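PDB 3PVZ: UDP-N-acetylglucosamine 4,6-dehydratase from Vibrio fischeri, which is probably an NAD-binding lyase of the polysaccharide synthase family that removes water from UDP-N-acetylglucosamine. Local coordinates for residues E358-Q363 with V376-I381; R126-K129 with T133-R136. One frame throughout, in Å; residues are numbered along the deposited sequence.

Contact 1 of 2, residues E358-Q363 with V376-I381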
ATOM      1  N   GLU A 358       7.726   5.791  24.393  1.00 44.90           N
ATOM      2  CA  GLU A 358       6.536   6.610  24.124  1.00 45.26           C
ATOM      3  C   GLU A 358       6.810   8.094  24.378  1.00 46.22           C
ATOM      4  O   GLU A 358       6.327   8.933  23.656  1.00 46.00           O
ATOM      5  CB  GLU A 358       5.359   6.187  24.984  1.00 44.78           C
ATOM      6  CG  GLU A 358       4.830   4.790  24.716  1.00 47.25           C
ATOM      7  CD  GLU A 358       3.986   4.245  25.876  1.00 51.22           C
ATOM      8  OE1 GLU A 358       4.174   4.742  27.020  1.00 53.33           O
ATOM      9  OE2 GLU A 358       3.141   3.333  25.640  1.00 48.08           O
ATOM     10  N   GLN A 359       7.593   8.412  25.398  1.00 47.15           N
ATOM     11  CA  GLN A 359       7.868   9.802  25.735  1.00 49.03           C
ATOM     12  C   GLN A 359       8.765  10.470  24.693  1.00 49.24           C
ATOM     13  O   GLN A 359       8.425  11.527  24.184  1.00 49.43           O
ATOM     14  CB  GLN A 359       8.483   9.921  27.147  1.00 50.45           C
ATOM     15  CG  GLN A 359       8.684  11.360  27.607  1.00 54.67           C
ATOM     16  CD  GLN A 359       9.548  11.486  28.860  1.00 60.43           C
ATOM     17  OE1 GLN A 359      10.352  10.595  29.188  1.00 62.91           O
ATOM     18  NE2 GLN A 359       9.386  12.611  29.569  1.00 61.40           N
ATOM     19  N   LYS A 360       9.900   9.849  24.391  1.00 50.08           N
ATOM     20  CA  LYS A 360      10.835  10.347  23.372  1.00 51.07           C
ATOM     21  C   LYS A 360      10.265  10.374  21.941  1.00 49.87           C
ATOM     22  O   LYS A 360      10.566  11.282  21.185  1.00 50.29           O
ATOM     23  CB  LYS A 360      12.125   9.523  23.372  1.00 51.73           C
ATOM     24  CG  LYS A 360      12.964   9.705  24.603  1.00 55.27           C
ATOM     25  CD  LYS A 360      13.909  10.869  24.461  1.00 59.83           C
ATOM     26  CE  LYS A 360      14.624  11.179  25.774  1.00 64.90           C
ATOM     27  NZ  LYS A 360      13.657  11.468  26.896  1.00 66.57           N
ATOM     28  N   ILE A 361       9.477   9.372  21.548  1.00 48.68           N
ATOM     29  CA  ILE A 361       8.860   9.408  20.219  1.00 46.95           C
ATOM     30  C   ILE A 361       7.821  10.529  20.157  1.00 47.33           C
ATOM     31  O   ILE A 361       7.835  11.318  19.204  1.00 47.52           O
ATOM     32  CB  ILE A 361       8.223   8.077  19.802  1.00 45.25           C
ATOM     33  CG1 ILE A 361       9.296   7.021  19.537  1.00 44.68           C
ATOM     34  CG2 ILE A 361       7.395   8.264  18.523  1.00 43.44           C
ATOM     35  CD1 ILE A 361       9.983   7.164  18.179  1.00 43.99           C
ATOM     36  N   GLY A 362       6.942  10.605  21.166  1.00 47.25           N
ATOM     37  CA  GLY A 362       5.918  11.663  21.257  1.00 47.53           C
ATOM     38  C   GLY A 362       6.521  13.077  21.120  1.00 49.39           C
ATOM     39  O   GLY A 362       5.947  13.922  20.441  1.00 48.62           O
ATOM     40  N   GLN A 363       7.686  13.298  21.741  1.00 50.30           N
ATOM     41  CA  GLN A 363       8.360  14.603  21.720  1.00 52.64           C
ATOM     42  C   GLN A 363       9.007  14.884  20.373  1.00 53.15           C
ATOM     43  O   GLN A 363       9.066  16.022  19.952  1.00 54.30           O
ATOM     44  CB  GLN A 363       9.413  14.740  22.845  1.00 53.68           C
ATOM     45  CG  GLN A 363       9.927  16.209  23.077  1.00 57.38           C
ATOM     46  CD  GLN A 363       8.855  17.167  23.687  1.00 59.42           C
ATOM     47  OE1 GLN A 363       8.312  16.902  24.769  1.00 61.38           O
ATOM     48  NE2 GLN A 363       8.560  18.275  22.987  1.00 57.44           N
ATOM     49  N   VAL A 376      17.857   6.001  16.023  1.00 52.44           N
ATOM     50  CA  VAL A 376      18.874   4.964  16.242  1.00 52.45           C
ATOM     51  C   VAL A 376      19.381   4.988  17.673  1.00 53.64           C
ATOM     52  O   VAL A 376      19.519   3.944  18.297  1.00 53.76           O
ATOM     53  CB  VAL A 376      20.075   5.085  15.294  1.00 53.09           C
ATOM     54  CG1 VAL A 376      21.160   4.072  15.678  1.00 52.17           C
ATOM     55  CG2 VAL A 376      19.644   4.868  13.843  1.00 51.87           C
ATOM     56  N   GLN A 377      19.629   6.172  18.207  1.00 54.89           N
ATOM     57  CA  GLN A 377      20.104   6.277  19.586  1.00 56.32           C
ATOM     58  C   GLN A 377      19.075   5.784  20.591  1.00 54.88           C
ATOM     59  O   GLN A 377      19.408   5.119  21.561  1.00 55.16           O
ATOM     60  CB  GLN A 377      20.504   7.708  19.909  1.00 57.63           C
ATOM     61  CG  GLN A 377      21.801   8.120  19.249  1.00 62.45           C
ATOM     62  CD  GLN A 377      22.980   7.228  19.652  1.00 66.20           C
ATOM     63  OE1 GLN A 377      23.244   7.018  20.843  1.00 68.35           O
ATOM     64  NE2 GLN A 377      23.677   6.686  18.654  1.00 67.33           N
ATOM     65  N   LEU A 378      17.818   6.118  20.366  1.00 53.66           N
ATOM     66  CA  LEU A 378      16.760   5.582  21.184  1.00 52.51           C
ATOM     67  C   LEU A 378      16.690   4.046  21.039  1.00 51.51           C
ATOM     68  O   LEU A 378      16.554   3.338  22.022  1.00 50.70           O
ATOM     69  CB  LEU A 378      15.441   6.242  20.799  1.00 51.80           C
ATOM     70  CG  LEU A 378      14.162   5.736  21.427  1.00 49.37           C
ATOM     71  CD1 LEU A 378      14.194   5.982  22.924  1.00 50.90           C
ATOM     72  CD2 LEU A 378      13.024   6.473  20.735  1.00 47.25           C
ATOM     73  N   PHE A 379      16.806   3.543  19.817  1.00 51.34           N
ATOM     74  CA  PHE A 379      16.829   2.097  19.606  1.00 51.17           C
ATOM     75  C   PHE A 379      17.998   1.424  20.339  1.00 52.46           C
ATOM     76  O   PHE A 379      17.858   0.301  20.788  1.00 51.21           O
ATOM     77  CB  PHE A 379      16.878   1.722  18.112  1.00 50.64           C
ATOM     78  CG  PHE A 379      15.533   1.731  17.416  1.00 48.55           C
ATOM     79  CD1 PHE A 379      14.561   2.686  17.702  1.00 48.41           C
ATOM     80  CD2 PHE A 379      15.261   0.810  16.434  1.00 47.49           C
ATOM     81  CE1 PHE A 379      13.352   2.693  17.026  1.00 45.41           C
ATOM     82  CE2 PHE A 379      14.051   0.822  15.763  1.00 47.34           C
ATOM     83  CZ  PHE A 379      13.105   1.767  16.061  1.00 45.49           C
ATOM     84  N   PHE A 380      19.147   2.085  20.458  1.00 54.91           N
ATOM     85  CA  PHE A 380      20.258   1.486  21.217  1.00 56.92           C
ATOM     86  C   PHE A 380      19.921   1.358  22.709  1.00 57.40           C
ATOM     87  O   PHE A 380      20.308   0.381  23.357  1.00 58.60           O
ATOM     88  CB  PHE A 380      21.566   2.264  21.039  1.00 58.78           C
ATOM     89  CG  PHE A 380      22.189   2.145  19.657  1.00 60.57           C
ATOM     90  CD1 PHE A 380      21.824   1.134  18.770  1.00 61.36           C
ATOM     91  CD2 PHE A 380      23.171   3.058  19.253  1.00 63.44           C
ATOM     92  CE1 PHE A 380      22.417   1.045  17.500  1.00 62.88           C
ATOM     93  CE2 PHE A 380      23.764   2.968  17.986  1.00 63.84           C
ATOM     94  CZ  PHE A 380      23.386   1.950  17.116  1.00 62.01           C
ATOM     95  N   ILE A 381      19.185   2.321  23.255  1.00 57.37           N
ATOM     96  CA  ILE A 381      18.767   2.242  24.665  1.00 57.38           C
ATOM     97  C   ILE A 381      17.724   1.140  24.828  1.00 55.59           C
ATOM     98  O   ILE A 381      17.793   0.351  25.757  1.00 55.21           O
ATOM     99  CB  ILE A 381      18.275   3.611  25.205  1.00 57.66           C
ATOM    100  CG1 ILE A 381      19.501   4.521  25.445  1.00 60.62           C
ATOM    101  CG2 ILE A 381      17.465   3.417  26.467  1.00 56.33           C
ATOM    102  CD1 ILE A 381      19.198   6.022  25.673  1.00 61.72           C
TER
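Leu378 reaches from helix 372-382 to helix 351-367 and meets two consecutive residues, Lys360 and Ile361. Leu378 CD2 lies 4.0 Å from Ile361 CG1, and Ile361 CD1 stands equally close to that methyl. The two side chains cross at about a right angle. Both methyls, Leu378 CD1 and CD2, lie 4.1 Å from Lys360 CB. Lys360 thus contributes the aliphatic root of its chain, while a bend at chi2 (-88°) carries the amine end away from the leucine. Leu378 holds CG anti to the backbone N, chi1 174°, which sends both methyls across the gap. No hydrogen bond joins the two segments. The nearest backbones are 7.9 Å apart, Lys360 CA to Leu378 CA, the usual spacing of helices packed through their side chains. Phe357 and Met364, about one turn to either side of Ile361 in the sequence, also touch Leu378. This is the packing of a C-terminal helical hairpin, far from the NAD sites. Ile361 also rests on Phe143 of helix 131-154. Phe379 turns to Ile138 of that helix and to Met174, Ala177 and Ile181 of helix 174-189, which places the hairpin against both helices.

Contact 2 of 2, residues R126-K129 with T133-R136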
ATOM      1  N   ARG A 126      14.637  -1.110   3.418  1.00 53.10           N
ATOM      2  CA  ARG A 126      14.961   0.209   2.891  0.50 54.75           C
ATOM      3  C   ARG A 126      14.063   1.314   3.444  1.00 54.72           C
ATOM      4  O   ARG A 126      14.347   2.484   3.281  1.00 55.65           O
ATOM      5  CB  ARG A 126      14.836   0.172   1.364  0.50 55.52           C
ATOM      6  CG  ARG A 126      13.430  -0.233   0.849  0.50 55.21           C
ATOM      7  CD  ARG A 126      13.501  -1.403  -0.154  0.50 56.51           C
ATOM      8  NE  ARG A 126      13.084  -2.681   0.422  0.50 56.34           N
ATOM      9  CZ  ARG A 126      13.893  -3.511   1.081  0.50 57.38           C
ATOM     10  NH1 ARG A 126      15.175  -3.214   1.222  0.50 59.45           N
ATOM     11  NH2 ARG A 126      13.432  -4.652   1.589  0.50 56.40           N
ATOM     12  N   SER A 127      12.972   0.941   4.110  1.00 54.02           N
ATOM     13  CA  SER A 127      12.112   1.938   4.730  1.00 53.83           C
ATOM     14  C   SER A 127      12.858   2.640   5.865  1.00 54.90           C
ATOM     15  O   SER A 127      12.343   3.561   6.485  1.00 55.51           O
ATOM     16  CB  SER A 127      10.777   1.324   5.186  1.00 52.96           C
ATOM     17  OG  SER A 127       9.951   1.038   4.049  1.00 50.66           O
ATOM     18  N   GLU A 128      14.086   2.204   6.106  1.00 55.51           N
ATOM     19  CA  GLU A 128      15.039   2.892   6.961  1.00 56.75           C
ATOM     20  C   GLU A 128      15.716   4.125   6.407  1.00 56.63           C
ATOM     21  O   GLU A 128      16.387   4.814   7.167  1.00 57.66           O
ATOM     22  CB  GLU A 128      16.211   1.954   7.220  1.00 58.16           C
ATOM     23  CG  GLU A 128      16.178   1.296   8.503  1.00 59.92           C
ATOM     24  CD  GLU A 128      17.410   0.446   8.670  1.00 62.70           C
ATOM     25  OE1 GLU A 128      18.524   1.018   8.628  1.00 64.42           O
ATOM     26  OE2 GLU A 128      17.240  -0.777   8.852  1.00 64.63           O
ATOM     27  N   LYS A 129      15.659   4.322   5.092  1.00 55.58           N
ATOM     28  CA  LYS A 129      16.440   5.371   4.399  1.00 55.59           C
ATOM     29  C   LYS A 129      16.481   6.658   5.161  1.00 54.11           C
ATOM     30  O   LYS A 129      17.526   7.237   5.379  1.00 55.08           O
ATOM     31  CB  LYS A 129      15.766   5.749   3.067  1.00 56.16           C
ATOM     32  CG  LYS A 129      16.135   4.890   1.859  1.00 56.62           C
ATOM     33  CD  LYS A 129      15.301   5.239   0.593  1.00 55.11           C
ATOM     34  CE  LYS A 129      13.863   5.680   0.826  1.00 54.17           C
ATOM     35  NZ  LYS A 129      13.682   7.194   1.121  1.00 53.34           N
ATOM     36  N   THR A 133      10.047   8.003   6.762  1.00 41.81           N
ATOM     37  CA  THR A 133       9.592   6.636   6.577  1.00 41.21           C
ATOM     38  C   THR A 133       9.849   5.773   7.821  1.00 40.90           C
ATOM     39  O   THR A 133       9.004   4.962   8.201  1.00 40.42           O
ATOM     40  CB  THR A 133      10.232   5.994   5.339  1.00 41.02           C
ATOM     41  OG1 THR A 133      10.122   6.885   4.218  1.00 42.74           O
ATOM     42  CG2 THR A 133       9.523   4.720   5.002  1.00 40.94           C
ATOM     43  N   LEU A 134      10.979   5.996   8.480  1.00 41.94           N
ATOM     44  CA  LEU A 134      11.347   5.267   9.685  1.00 41.82           C
ATOM     45  C   LEU A 134      10.371   5.530  10.811  1.00 41.01           C
ATOM     46  O   LEU A 134      10.040   4.638  11.566  1.00 41.50           O
ATOM     47  CB  LEU A 134      12.750   5.701  10.109  1.00 43.67           C
ATOM     48  CG  LEU A 134      13.540   4.967  11.196  1.00 44.26           C
ATOM     49  CD1 LEU A 134      13.565   3.456  10.978  1.00 43.20           C
ATOM     50  CD2 LEU A 134      14.965   5.512  11.249  1.00 45.23           C
HETATM   51  N   MSE A 135       9.930   6.771  10.945  1.00 41.47           N
HETATM   52  CA  MSE A 135       8.957   7.122  11.981  1.00 40.62           C
HETATM   53  C   MSE A 135       7.639   6.454  11.644  1.00 39.07           C
HETATM   54  O   MSE A 135       6.989   5.934  12.520  1.00 37.91           O
HETATM   55  CB  MSE A 135       8.750   8.629  12.091  1.00 41.28           C
HETATM   56  CG  MSE A 135       7.741   9.090  13.101  1.00 40.03           C
HETATM   57 SE   MSE A 135       8.227   8.571  14.873  0.65 40.66          SE
HETATM   58  CE  MSE A 135       9.296  10.171  15.303  1.00 35.40           C
ATOM     59  N   ARG A 136       7.271   6.431  10.369  1.00 38.40           N
ATOM     60  CA  ARG A 136       6.034   5.780   9.992  1.00 37.37           C
ATOM     61  C   ARG A 136       6.058   4.281  10.327  1.00 36.45           C
ATOM     62  O   ARG A 136       5.065   3.716  10.697  1.00 34.74           O
ATOM     63  CB  ARG A 136       5.700   6.001   8.504  1.00 36.63           C
ATOM     64  CG  ARG A 136       4.426   5.293   8.133  1.00 35.47           C
ATOM     65  CD  ARG A 136       3.975   5.504   6.712  1.00 37.94           C
ATOM     66  NE  ARG A 136       2.814   4.656   6.475  1.00 36.05           N
ATOM     67  CZ  ARG A 136       2.583   3.953   5.367  1.00 36.64           C
ATOM     68  NH1 ARG A 136       3.425   3.953   4.352  1.00 40.02           N
ATOM     69  NH2 ARG A 136       1.534   3.177   5.292  1.00 37.77           N
TER
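Ser127 and Thr133 make the closest side-chain contact between the turn 126-129 and the start of helix 131-154. Thr133 CG2 sits 3.6 Å from Ser127 CB and 3.4 Å from Ser127 O, so one methyl packs against both the side chain and the carbonyl oxygen of the serine. Thr133 CG2 is anti to the backbone N, while OG1 is turned from the serine and hydrogen-bonds to Asp130 OD1. A second apolar contact is looser. Glu128 CG lies 4.2 Å from Leu134 CD1, and the two chains lie alongside each other and head in the same direction. Leu134 also packs on Lys372 and Ile375 of helix 372-382.

The segment 126-128 is a short 3-10 turn, with Lys129 N bonded to Arg126 O at 2.9 Å. It belongs to the connection from strand 115-118 to helix 131-154 in the Rossmann-type nucleotide-binding fold. The NAD-binding residues Ala121 and Lys123 precede it in the same connection. The side chain of Ser127 is about 10 Å from a bound NAD.

No hydrogen bond crosses between the two segments. Ser127 O approaches Leu134 N at 3.4 Å, but the angle is too poor for a bond. Several side-chain polar groups have their partners outside the two segments. Glu128 OE2 accepts from Met174 N, and Ser127 OG bonds to Glu70 OE1 of the second subunit. Thr93 of that subunit takes a hydrogen bond from Lys129 NZ through its backbone O, and Phe94 of the same subunit makes a cation-pi contact with Lys129. Arg136 NH1 bonds to the backbone O of Ile68 and of Ala95, both of the second subunit.

From the N terminus, contact 2 comes first. It closes a very short loop in which the turn 126-129, after strand 115-118, folds back on the first turns of helix 131-154. The chain then supplies the other five strands of the nine-stranded sheet and both smaller sheets before contact 1. That contact closes the turn between helices 351-367 and 372-382 near the C terminus. The two are in series, neither nested nor crossed, with centres about 15 Å apart. They meet in space: Ile361 CG2 packs 3.8 Å from the selenium of selenomethionine Met135. The C-terminal hairpin is thereby joined to helix 131-154, whose first turns also face the second subunit.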